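Local coordinates for protein RpfR (Cronobacter turicensis, PDB 6DGG) that carries a PAS domain, a small sheet-and-helix fold common in sensory proteins, whose pocket here holds lauric acid, at residues L45-A50 with V71-K76; E27-L32 with I75-G80; H16-R21 with G39-T44. All blocks are in the same frame, centred on the assembly; numbering follows the deposited sequence.

From the N terminus, contact 3 closes the first loop: the turn leading into helix 42-46 comes back against the start of strand 19-22, with helices 24-30 and 34-37 between its segments. Contact 1 follows in series, joining the end of helix 42-46 to strand 69-77 around a loop mostly of helix 49-65. Contact 2 opens within the loop of contact 3, so the two cross; it closes on the same stretch as contact 1, sharing Ile75 and Lys76, and encloses that loop. Phe46 of contact 1 touches Thr30 and Leu32 of contact 2 and Ile19 of contact 3. Helical segments thus join both edge strands of the PAS-domain sheet; contacts 1 and 3 touch lauric acid.

Contact 1: residues L45-A50 with V71-K76; sequences LFMSPA and VERWIK. With DAO (lauric acid), chain B.
The backbone N of Lys76 donates to Phe46 O over 2.8 Å in a nearly straight bond (175°), approaching from above the plane of that carbonyl. This bond ties the end of helix 42-46 to edge strand 69-77, and a longer C-H...O contact, 3.5 Å from Ile75 CA to Phe46 O, supplements it. Lys76 then runs its aliphatic part past the backbone beyond the helix, CD lying 3.9 Å from Met47 C. A water adds a link, accepting from Ser48 N and donating to Trp74 O, while Ser48 OG caps helix 49-65 through Glu51 N.

Met47 starts away from the strand. Its CG stands anti to the carbonyl carbon, and the extended chain beyond carries SD toward the strand. The thioether crosses the arginine chain at about a right angle, with Met47 CE 3.9 Å from Arg73 CG and also against Ile75 CD1. Bends in Arg73 turn CD (chi2 96°) and then NE (chi3 -81°), leaving Arg73 CD 3.3 Å from lauric acid O1. Arg73 NH2 donates to the same O1 at 2.6 Å, the oxygen lying in the guanidinium plane; NH1 forms a salt bridge with Glu51. Phe46 meets the tail with one ring face, CD2 being 3.9 Å from lauric acid C10, while Leu45 CG sits over the centre of the opposite face. Ile75 CG2 reaches C9.

The pocket therefore has two chemistries: strand residues Tyr69 and Arg73, with Ser55 and Asn58 of helix 49-65, bond the carboxyl head, whose ionised form the guanidinium would be expected to favour, whereas Phe46 and Ile75 offer the tail hydrocarbon.

Contact 2: residues E27-L32 with I75-G80; sequences EEYTGL and IKTRKG
Arg78 meets the end of helix 24-30 with both its backbone and its side chain. Its N donates to Tyr29 O at 2.8 Å, almost straight (174°). CB stays near that oxygen, and CG, placed between the backbone N and the carbonyl carbon (chi1 70°), comes to 3.3 Å from Tyr29 O. One atom further, CD is 3.0 Å from Glu28 O, so the methylenes pass from one helix carbonyl to the preceding one. Arg78 sits in the two-residue turn of the beta hairpin made by strands 69-77 and 80-90, part of the PAS-domain sheet; Thr77 OG1 stiffens this turn by donating to Gly80 O and, as an ST turn, accepting from Lys79 N. Beyond CD the chain bends at chi3, and NE lies near both Glu28 O and Gly31 N, at the edge of contact. Gly31 CA, where the helix ends with positive phi, sits over the centre of the guanidinium face, 3.6 Å from Arg78 CZ. Arg78 NH1 is 3.7 Å from Gly31 CA. At the tip, NH2 donates to Glu28 O over 2.7 Å, with the oxygen in the guanidinium plane. Beside this, Tyr29 CD1 touches Thr77 CG2 at 4.0 Å, and Tyr29 OH bonds Asp108.

Contact 3: residues H16-R21 with G39-T44; sequences HGNIQR and GQNVFT. With DAO (lauric acid), chain B.
Ile19 pairs with the turn at Gly39 and Gln40 through both of its backbone polar groups. Ile19 N donates to Gln40 O at 2.9 Å and Val42 N to Gly17 O at 2.8 Å, and these two bonds make a single beta bridge between Asn18 and Asn41. Beside the bridge, Gly39 N adds a bond to Ile19 O at 2.8 Å.

Among polar side chains, the two asparagines cross at about a right angle with amide planes 86° apart. Asn41 ND2 donates to Asn18 OD1 over 3.3 Å; the acceptor lies in the Asn41 amide plane, whereas the donor stands above the plane of the Asn18 carbonyl. ND2 also gives a weak bond to His16 O. Asn41 is the N-cap of helix 42-46: CG lies anti to its backbone N (chi1 -170°), and the turn of the amide (chi2 -93°) directs OD1 to Thr44 N, which donates at 3.2 Å on a lone pair, and more weakly to Phe43 N.

Among apolar contacts, Ile19 CG1 meets Val42 CB as their side chains cross, and Val42 CG2 reaches lauric acid C7 at 3.7 Å. Phe43 CE2 approaches Gly17 CA to 3.6 Å, closely because glycine carries no side chain there.

One amide thus joins two jobs: Asn41 satisfies the helix start through its oxygen and reaches the 16-18 turn through its nitrogen by one weak and one long bond. This is consistent with a fixed position for Val42, whose own N bonds Gly17 O and whose CG2 meets the ligand.

Contact 1: residues L45-A50 with V71-K76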
loop_
_atom_site.group_PDB
_atom_site.type_symbol
_atom_site.label_atom_id
_atom_site.label_comp_id
_atom_site.label_asym_id
_atom_site.label_seq_id
_atom_site.Cartn_x
_atom_site.Cartn_y
_atom_site.Cartn_z
ATOM N N LEU A 45 3.123 7.310 -6.653
ATOM C CA LEU A 45 4.309 7.474 -5.824
ATOM C C LEU A 45 5.154 6.203 -5.764
ATOM O O LEU A 45 6.388 6.284 -5.747
ATOM C CB LEU A 45 3.879 7.913 -4.423
ATOM C CG LEU A 45 4.920 8.309 -3.376
ATOM C CD1 LEU A 45 5.964 9.256 -3.938
ATOM C CD2 LEU A 45 4.200 8.956 -2.194
ATOM N N PHE A 46 4.530 5.021 -5.735
ATOM C CA PHE A 46 5.253 3.793 -5.398
ATOM C C PHE A 46 5.160 2.689 -6.444
ATOM O O PHE A 46 5.629 1.570 -6.182
ATOM C CB PHE A 46 4.802 3.240 -4.039
ATOM C CG PHE A 46 5.077 4.160 -2.895
ATOM C CD1 PHE A 46 6.376 4.519 -2.579
ATOM C CD2 PHE A 46 4.035 4.682 -2.136
ATOM C CE1 PHE A 46 6.634 5.365 -1.515
ATOM C CE2 PHE A 46 4.283 5.526 -1.081
ATOM C CZ PHE A 46 5.587 5.876 -0.769
ATOM N N MET A 47 4.588 2.950 -7.617
ATOM C CA MET A 47 4.424 1.894 -8.599
ATOM C C MET A 47 4.824 2.368 -9.988
ATOM O O MET A 47 4.695 3.547 -10.337
ATOM C CB MET A 47 2.982 1.373 -8.635
ATOM C CG MET A 47 2.459 0.899 -7.293
ATOM S SD MET A 47 0.772 0.293 -7.423
ATOM C CE MET A 47 0.381 0.102 -5.687
ATOM N N SER A 48 5.315 1.422 -10.777
ATOM C CA SER A 48 5.541 1.645 -12.188
ATOM C C SER A 48 4.203 1.902 -12.877
ATOM O O SER A 48 3.145 1.586 -12.330
ATOM C CB SER A 48 6.166 0.397 -12.800
ATOM O OG SER A 48 5.226 -0.662 -12.763
ATOM N N PRO A 49 4.218 2.474 -14.086
ATOM C CA PRO A 49 2.936 2.749 -14.746
ATOM C C PRO A 49 2.069 1.516 -14.903
ATOM O O PRO A 49 0.854 1.584 -14.668
ATOM C CB PRO A 49 3.354 3.363 -16.086
ATOM C CG PRO A 49 4.655 4.036 -15.777
ATOM C CD PRO A 49 5.341 3.109 -14.795
ATOM N N ALA A 50 2.667 0.382 -15.276
ATOM C CA ALA A 50 1.880 -0.831 -15.480
ATOM C C ALA A 50 1.274 -1.320 -14.174
ATOM O O ALA A 50 0.111 -1.741 -14.141
ATOM C CB ALA A 50 2.756 -1.924 -16.087
ATOM N N VAL A 71 -3.093 -9.893 -3.200
ATOM C CA VAL A 71 -2.527 -9.532 -4.490
ATOM C C VAL A 71 -1.027 -9.374 -4.318
ATOM O O VAL A 71 -0.546 -9.026 -3.236
ATOM C CB VAL A 71 -3.178 -8.230 -5.017
ATOM C CG1 VAL A 71 -2.782 -7.043 -4.161
ATOM C CG2 VAL A 71 -2.818 -7.990 -6.484
ATOM N N GLU A 72 -0.287 -9.608 -5.402
ATOM C CA GLU A 72 1.148 -9.355 -5.438
ATOM C C GLU A 72 1.415 -8.124 -6.296
ATOM O O GLU A 72 0.869 -7.990 -7.404
ATOM C CB GLU A 72 1.922 -10.573 -5.961
ATOM C CG GLU A 72 1.737 -11.827 -5.110
ATOM C CD GLU A 72 2.524 -13.030 -5.597
ATOM O OE1 GLU A 72 3.437 -12.862 -6.433
ATOM O OE2 GLU A 72 2.218 -14.145 -5.131
ATOM N N ARG A 73 2.237 -7.217 -5.773
ATOM C CA ARG A 73 2.490 -5.936 -6.413
ATOM C C ARG A 73 3.976 -5.641 -6.325
ATOM O O ARG A 73 4.565 -5.732 -5.244
ATOM C CB ARG A 73 1.706 -4.835 -5.677
ATOM C CG ARG A 73 1.436 -3.559 -6.426
ATOM C CD ARG A 73 0.059 -3.597 -7.041
ATOM N NE ARG A 73 0.114 -4.359 -8.268
ATOM C CZ ARG A 73 -0.923 -4.915 -8.881
ATOM N NH1 ARG A 73 -0.722 -5.567 -10.012
ATOM N NH2 ARG A 73 -2.139 -4.842 -8.381
ATOM N N TRP A 74 4.582 -5.294 -7.455
ATOM C CA TRP A 74 5.946 -4.785 -7.444
ATOM C C TRP A 74 5.899 -3.328 -7.004
ATOM O O TRP A 74 5.113 -2.541 -7.543
ATOM C CB TRP A 74 6.576 -4.895 -8.832
ATOM C CG TRP A 74 7.047 -6.283 -9.183
ATOM C CD1 TRP A 74 6.430 -7.177 -10.014
ATOM C CD2 TRP A 74 8.242 -6.930 -8.717
ATOM N NE1 TRP A 74 7.163 -8.341 -10.083
ATOM C CE2 TRP A 74 8.284 -8.209 -9.305
ATOM C CE3 TRP A 74 9.287 -6.547 -7.874
ATOM C CZ2 TRP A 74 9.322 -9.104 -9.067
ATOM C CZ3 TRP A 74 10.311 -7.435 -7.638
ATOM C CH2 TRP A 74 10.325 -8.698 -8.231
ATOM N N ILE A 75 6.758 -2.967 -6.049
ATOM C CA ILE A 75 6.722 -1.671 -5.376
ATOM C C ILE A 75 8.098 -1.031 -5.463
ATOM O O ILE A 75 9.115 -1.696 -5.227
ATOM C CB ILE A 75 6.321 -1.822 -3.889
ATOM C CG1 ILE A 75 4.903 -2.393 -3.744
ATOM C CG2 ILE A 75 6.459 -0.508 -3.139
ATOM C CD1 ILE A 75 3.816 -1.556 -4.351
ATOM N N LYS A 76 8.129 0.266 -5.777
ATOM C CA LYS A 76 9.369 1.030 -5.839
ATOM C C LYS A 76 9.833 1.360 -4.423
ATOM O O LYS A 76 9.130 2.056 -3.678
ATOM C CB LYS A 76 9.140 2.318 -6.630
ATOM C CG LYS A 76 8.698 2.087 -8.068
ATOM C CD LYS A 76 8.372 3.395 -8.802
ATOM C CE LYS A 76 9.600 4.270 -9.019
ATOM N NZ LYS A 76 9.272 5.518 -9.779
HETATM O O1 DAO B . -3.115 -3.621 -6.266
HETATM O O2 DAO B . -4.896 -4.541 -5.424
HETATM C C1 DAO B . -3.970 -3.683 -5.346
HETATM C C2 DAO B . -3.870 -2.689 -4.176
HETATM C C3 DAO B . -2.432 -2.598 -3.625
HETATM C C4 DAO B . -2.182 -1.378 -2.711
HETATM C C5 DAO B . -0.766 -1.456 -2.109
HETATM C C6 DAO B . -0.300 -0.240 -1.271
HETATM C C7 DAO B . 1.196 0.029 -1.579
HETATM C C8 DAO B . 2.033 0.600 -0.425
HETATM C C9 DAO B . 3.508 0.601 -0.854
HETATM C C10 DAO B . 4.426 1.484 0.004
HETATM C C11 DAO B . 5.013 0.749 1.211
HETATM C C12 DAO B . 6.231 -0.089 0.819
HETATM O O HOH W 1 6.342 -0.917 -9.402
#

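Contact 2: residues E27-L32 with I75-G80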
loop_
_atom_site.group_PDB
_atom_site.type_symbol
_atom_site.label_atom_id
_atom_site.label_comp_id
_atom_site.label_asym_id
_atom_site.label_seq_id
_atom_site.Cartn_x
_atom_site.Cartn_y
_atom_site.Cartn_z
ATOM N N GLU A 27 8.165 3.454 6.028
ATOM C CA GLU A 27 9.157 4.523 6.014
ATOM C C GLU A 27 10.548 3.973 5.734
ATOM O O GLU A 27 11.303 4.552 4.951
ATOM C CB GLU A 27 9.149 5.270 7.353
ATOM C CG GLU A 27 7.814 5.921 7.709
ATOM C CD GLU A 27 7.849 6.658 9.027
ATOM O OE1 GLU A 27 8.715 6.347 9.878
ATOM O OE2 GLU A 27 7.016 7.566 9.232
ATOM N N GLU A 28 10.912 2.853 6.371
ATOM C CA GLU A 28 12.252 2.304 6.183
ATOM C C GLU A 28 12.482 1.861 4.739
ATOM O O GLU A 28 13.567 2.072 4.182
ATOM C CB GLU A 28 12.491 1.165 7.171
ATOM C CG GLU A 28 12.559 1.634 8.621
ATOM C CD GLU A 28 12.590 0.486 9.617
ATOM O OE1 GLU A 28 12.941 -0.645 9.221
ATOM O OE2 GLU A 28 12.257 0.719 10.798
ATOM N N TYR A 29 11.465 1.267 4.104
ATOM C CA TYR A 29 11.625 0.812 2.724
ATOM C C TYR A 29 11.742 1.970 1.742
ATOM O O TYR A 29 12.399 1.830 0.704
ATOM C CB TYR A 29 10.439 -0.063 2.307
ATOM C CG TYR A 29 10.649 -1.540 2.545
ATOM C CD1 TYR A 29 11.366 -2.315 1.637
ATOM C CD2 TYR A 29 10.125 -2.166 3.662
ATOM C CE1 TYR A 29 11.568 -3.667 1.850
ATOM C CE2 TYR A 29 10.325 -3.514 3.887
ATOM C CZ TYR A 29 11.036 -4.265 2.970
ATOM O OH TYR A 29 11.242 -5.611 3.178
ATOM N N THR A 30 11.105 3.104 2.027
ATOM C CA THR A 30 10.940 4.155 1.027
ATOM C C THR A 30 11.767 5.399 1.289
ATOM O O THR A 30 11.984 6.183 0.358
ATOM C CB THR A 30 9.470 4.594 0.943
ATOM O OG1 THR A 30 9.081 5.200 2.186
ATOM C CG2 THR A 30 8.562 3.416 0.615
ATOM N N GLY A 31 12.221 5.610 2.520
ATOM C CA GLY A 31 12.888 6.837 2.890
ATOM C C GLY A 31 11.963 8.009 3.117
ATOM O O GLY A 31 12.449 9.133 3.270
ATOM N N LEU A 32 10.650 7.779 3.158
ATOM C CA LEU A 32 9.652 8.833 3.309
ATOM C C LEU A 32 8.925 8.650 4.636
ATOM O O LEU A 32 8.621 7.519 5.034
ATOM C CB LEU A 32 8.631 8.791 2.151
ATOM C CG LEU A 32 9.194 9.081 0.749
ATOM C CD1 LEU A 32 8.130 8.898 -0.330
ATOM C CD2 LEU A 32 9.795 10.454 0.676
ATOM N N ILE A 75 6.758 -2.967 -6.049
ATOM C CA ILE A 75 6.722 -1.671 -5.376
ATOM C C ILE A 75 8.098 -1.031 -5.463
ATOM O O ILE A 75 9.115 -1.696 -5.227
ATOM C CB ILE A 75 6.321 -1.822 -3.889
ATOM C CG1 ILE A 75 4.903 -2.393 -3.744
ATOM C CG2 ILE A 75 6.459 -0.508 -3.139
ATOM C CD1 ILE A 75 3.816 -1.556 -4.351
ATOM N N LYS A 76 8.129 0.266 -5.777
ATOM C CA LYS A 76 9.369 1.030 -5.839
ATOM C C LYS A 76 9.833 1.360 -4.423
ATOM O O LYS A 76 9.130 2.056 -3.678
ATOM C CB LYS A 76 9.140 2.318 -6.630
ATOM C CG LYS A 76 8.698 2.087 -8.068
ATOM C CD LYS A 76 8.372 3.395 -8.802
ATOM C CE LYS A 76 9.600 4.270 -9.019
ATOM N NZ LYS A 76 9.272 5.518 -9.779
ATOM N N THR A 77 11.019 0.881 -4.059
ATOM C CA THR A 77 11.618 1.149 -2.758
ATOM C C THR A 77 12.971 1.822 -2.953
ATOM O O THR A 77 13.460 1.982 -4.074
ATOM C CB THR A 77 11.814 -0.144 -1.954
ATOM O OG1 THR A 77 12.975 -0.835 -2.435
ATOM C CG2 THR A 77 10.593 -1.058 -2.056
ATOM N N ARG A 78 13.589 2.210 -1.836
ATOM C CA ARG A 78 14.859 2.922 -1.907
ATOM C C ARG A 78 15.971 2.055 -2.487
ATOM O O ARG A 78 16.990 2.594 -2.934
ATOM C CB ARG A 78 15.237 3.481 -0.526
ATOM C CG ARG A 78 15.620 2.426 0.495
ATOM C CD ARG A 78 15.376 2.895 1.927
ATOM N NE ARG A 78 15.977 4.194 2.220
ATOM C CZ ARG A 78 15.879 4.812 3.395
ATOM N NH1 ARG A 78 16.457 5.993 3.576
ATOM N NH2 ARG A 78 15.204 4.255 4.396
ATOM N N LYS A 79 15.800 0.732 -2.492
ATOM C CA LYS A 79 16.728 -0.166 -3.175
ATOM C C LYS A 79 16.025 -0.856 -4.339
ATOM O O LYS A 79 16.105 -2.080 -4.489
ATOM C CB LYS A 79 17.300 -1.209 -2.209
ATOM C CG LYS A 79 18.521 -0.746 -1.422
ATOM C CD LYS A 79 19.319 -1.934 -0.886
ATOM C CE LYS A 79 20.151 -2.619 -1.976
ATOM N NZ LYS A 79 21.440 -1.920 -2.251
ATOM N N GLY A 80 15.330 -0.083 -5.164
ATOM C CA GLY A 80 14.693 -0.634 -6.339
ATOM C C GLY A 80 13.385 -1.348 -6.040
ATOM O O GLY A 80 12.835 -1.322 -4.930
#

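Contact 3: residues H16-R21 with G39-T44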
loop_
_atom_site.group_PDB
_atom_site.type_symbol
_atom_site.label_atom_id
_atom_site.label_comp_id
_atom_site.label_asym_id
_atom_site.label_seq_id
_atom_site.Cartn_x
_atom_site.Cartn_y
_atom_site.Cartn_z
ATOM N N HIS A 16 -9.403 6.601 -3.604
ATOM C CA HIS A 16 -8.576 7.179 -4.656
ATOM C C HIS A 16 -7.134 6.703 -4.600
ATOM O O HIS A 16 -6.327 7.099 -5.451
ATOM C CB HIS A 16 -8.609 8.697 -4.533
ATOM C CG HIS A 16 -9.987 9.245 -4.381
ATOM N ND1 HIS A 16 -10.911 9.207 -5.399
ATOM C CD2 HIS A 16 -10.610 9.812 -3.323
ATOM C CE1 HIS A 16 -12.039 9.755 -4.986
ATOM N NE2 HIS A 16 -11.884 10.126 -3.728
ATOM N N GLY A 17 -6.790 5.861 -3.632
ATOM C CA GLY A 17 -5.408 5.510 -3.411
ATOM C C GLY A 17 -4.620 6.536 -2.638
ATOM O O GLY A 17 -3.394 6.415 -2.551
ATOM N N ASN A 18 -5.280 7.540 -2.069
ATOM C CA ASN A 18 -4.577 8.516 -1.253
ATOM C C ASN A 18 -4.340 7.974 0.152
ATOM O O ASN A 18 -5.197 7.305 0.745
ATOM C CB ASN A 18 -5.329 9.840 -1.248
ATOM C CG ASN A 18 -5.344 10.478 -2.624
ATOM O OD1 ASN A 18 -4.475 10.188 -3.454
ATOM N ND2 ASN A 18 -6.329 11.316 -2.884
ATOM N N ILE A 19 -3.149 8.242 0.661
ATOM C CA ILE A 19 -2.627 7.548 1.833
ATOM C C ILE A 19 -3.158 8.215 3.095
ATOM O O ILE A 19 -3.096 9.441 3.253
ATOM C CB ILE A 19 -1.091 7.549 1.809
ATOM C CG1 ILE A 19 -0.586 6.718 0.627
ATOM C CG2 ILE A 19 -0.513 7.023 3.141
ATOM C CD1 ILE A 19 0.858 6.969 0.257
ATOM N N GLN A 20 -3.649 7.394 4.015
ATOM C CA GLN A 20 -4.171 7.848 5.293
ATOM C C GLN A 20 -3.256 7.522 6.462
ATOM O O GLN A 20 -3.184 8.306 7.416
ATOM C CB GLN A 20 -5.551 7.228 5.515
ATOM C CG GLN A 20 -6.457 7.351 4.295
ATOM C CD GLN A 20 -6.770 8.796 3.934
ATOM O OE1 GLN A 20 -7.033 9.621 4.810
ATOM N NE2 GLN A 20 -6.729 9.110 2.639
ATOM N N ARG A 21 -2.583 6.371 6.415
ATOM C CA ARG A 21 -1.578 5.962 7.389
ATOM C C ARG A 21 -0.516 5.153 6.653
ATOM O O ARG A 21 -0.784 4.536 5.614
ATOM C CB ARG A 21 -2.170 5.108 8.522
ATOM C CG ARG A 21 -3.121 5.831 9.469
ATOM C CD ARG A 21 -2.782 5.515 10.926
ATOM N NE ARG A 21 -1.519 6.141 11.310
ATOM C CZ ARG A 21 -1.057 6.219 12.555
ATOM N NH1 ARG A 21 -1.745 5.707 13.566
ATOM N NH2 ARG A 21 0.100 6.819 12.780
ATOM N N GLY A 39 -2.169 11.906 2.294
ATOM C CA GLY A 39 -2.813 12.654 1.237
ATOM C C GLY A 39 -2.223 12.445 -0.141
ATOM O O GLY A 39 -2.822 12.902 -1.124
ATOM N N GLN A 40 -1.077 11.786 -0.248
ATOM C CA GLN A 40 -0.431 11.540 -1.528
ATOM C C GLN A 40 -0.950 10.242 -2.128
ATOM O O GLN A 40 -1.412 9.343 -1.420
ATOM C CB GLN A 40 1.087 11.435 -1.356
ATOM C CG GLN A 40 1.738 12.662 -0.765
ATOM C CD GLN A 40 1.762 13.838 -1.709
ATOM O OE1 GLN A 40 1.420 13.721 -2.887
ATOM N NE2 GLN A 40 2.188 14.985 -1.199
ATOM N N ASN A 41 -0.833 10.135 -3.449
ATOM C CA ASN A 41 -1.366 8.990 -4.172
ATOM C C ASN A 41 -0.369 7.836 -4.195
ATOM O O ASN A 41 0.751 7.975 -4.702
ATOM C CB ASN A 41 -1.761 9.357 -5.596
ATOM C CG ASN A 41 -2.521 8.247 -6.251
ATOM O OD1 ASN A 41 -1.942 7.405 -6.935
ATOM N ND2 ASN A 41 -3.820 8.190 -5.990
ATOM N N VAL A 42 -0.808 6.679 -3.701
ATOM C CA VAL A 42 0.085 5.540 -3.540
ATOM C C VAL A 42 0.519 4.976 -4.890
ATOM O O VAL A 42 1.650 4.485 -5.032
ATOM C CB VAL A 42 -0.609 4.489 -2.650
ATOM C CG1 VAL A 42 -1.681 3.719 -3.410
ATOM C CG2 VAL A 42 0.402 3.561 -2.050
ATOM N N PHE A 43 -0.358 5.019 -5.897
ATOM C CA PHE A 43 -0.046 4.414 -7.186
ATOM C C PHE A 43 1.054 5.184 -7.900
ATOM O O PHE A 43 2.031 4.598 -8.382
ATOM C CB PHE A 43 -1.295 4.367 -8.069
ATOM C CG PHE A 43 -2.514 3.828 -7.379
ATOM C CD1 PHE A 43 -2.525 2.552 -6.846
ATOM C CD2 PHE A 43 -3.659 4.605 -7.278
ATOM C CE1 PHE A 43 -3.660 2.060 -6.218
ATOM C CE2 PHE A 43 -4.792 4.116 -6.661
ATOM C CZ PHE A 43 -4.792 2.847 -6.124
ATOM N N THR A 44 0.906 6.504 -8.010
ATOM C CA THR A 44 1.899 7.258 -8.762
ATOM C C THR A 44 3.197 7.385 -7.979
ATOM O O THR A 44 4.271 7.512 -8.577
ATOM C CB THR A 44 1.341 8.627 -9.153
ATOM O OG1 THR A 44 1.027 9.367 -7.974
ATOM C CG2 THR A 44 0.078 8.474 -9.992
HETATM O O1 DAO B . -3.115 -3.621 -6.266
HETATM O O2 DAO B . -4.896 -4.541 -5.424
HETATM C C1 DAO B . -3.970 -3.683 -5.346
HETATM C C2 DAO B . -3.870 -2.689 -4.176
HETATM C C3 DAO B . -2.432 -2.598 -3.625
HETATM C C4 DAO B . -2.182 -1.378 -2.711
HETATM C C5 DAO B . -0.766 -1.456 -2.109
HETATM C C6 DAO B . -0.300 -0.240 -1.271
HETATM C C7 DAO B . 1.196 0.029 -1.579
HETATM C C8 DAO B . 2.033 0.600 -0.425
HETATM C C9 DAO B . 3.508 0.601 -0.854
HETATM C C10 DAO B . 4.426 1.484 0.004
HETATM C C11 DAO B . 5.013 0.749 1.211
HETATM C C12 DAO B . 6.231 -0.089 0.819
#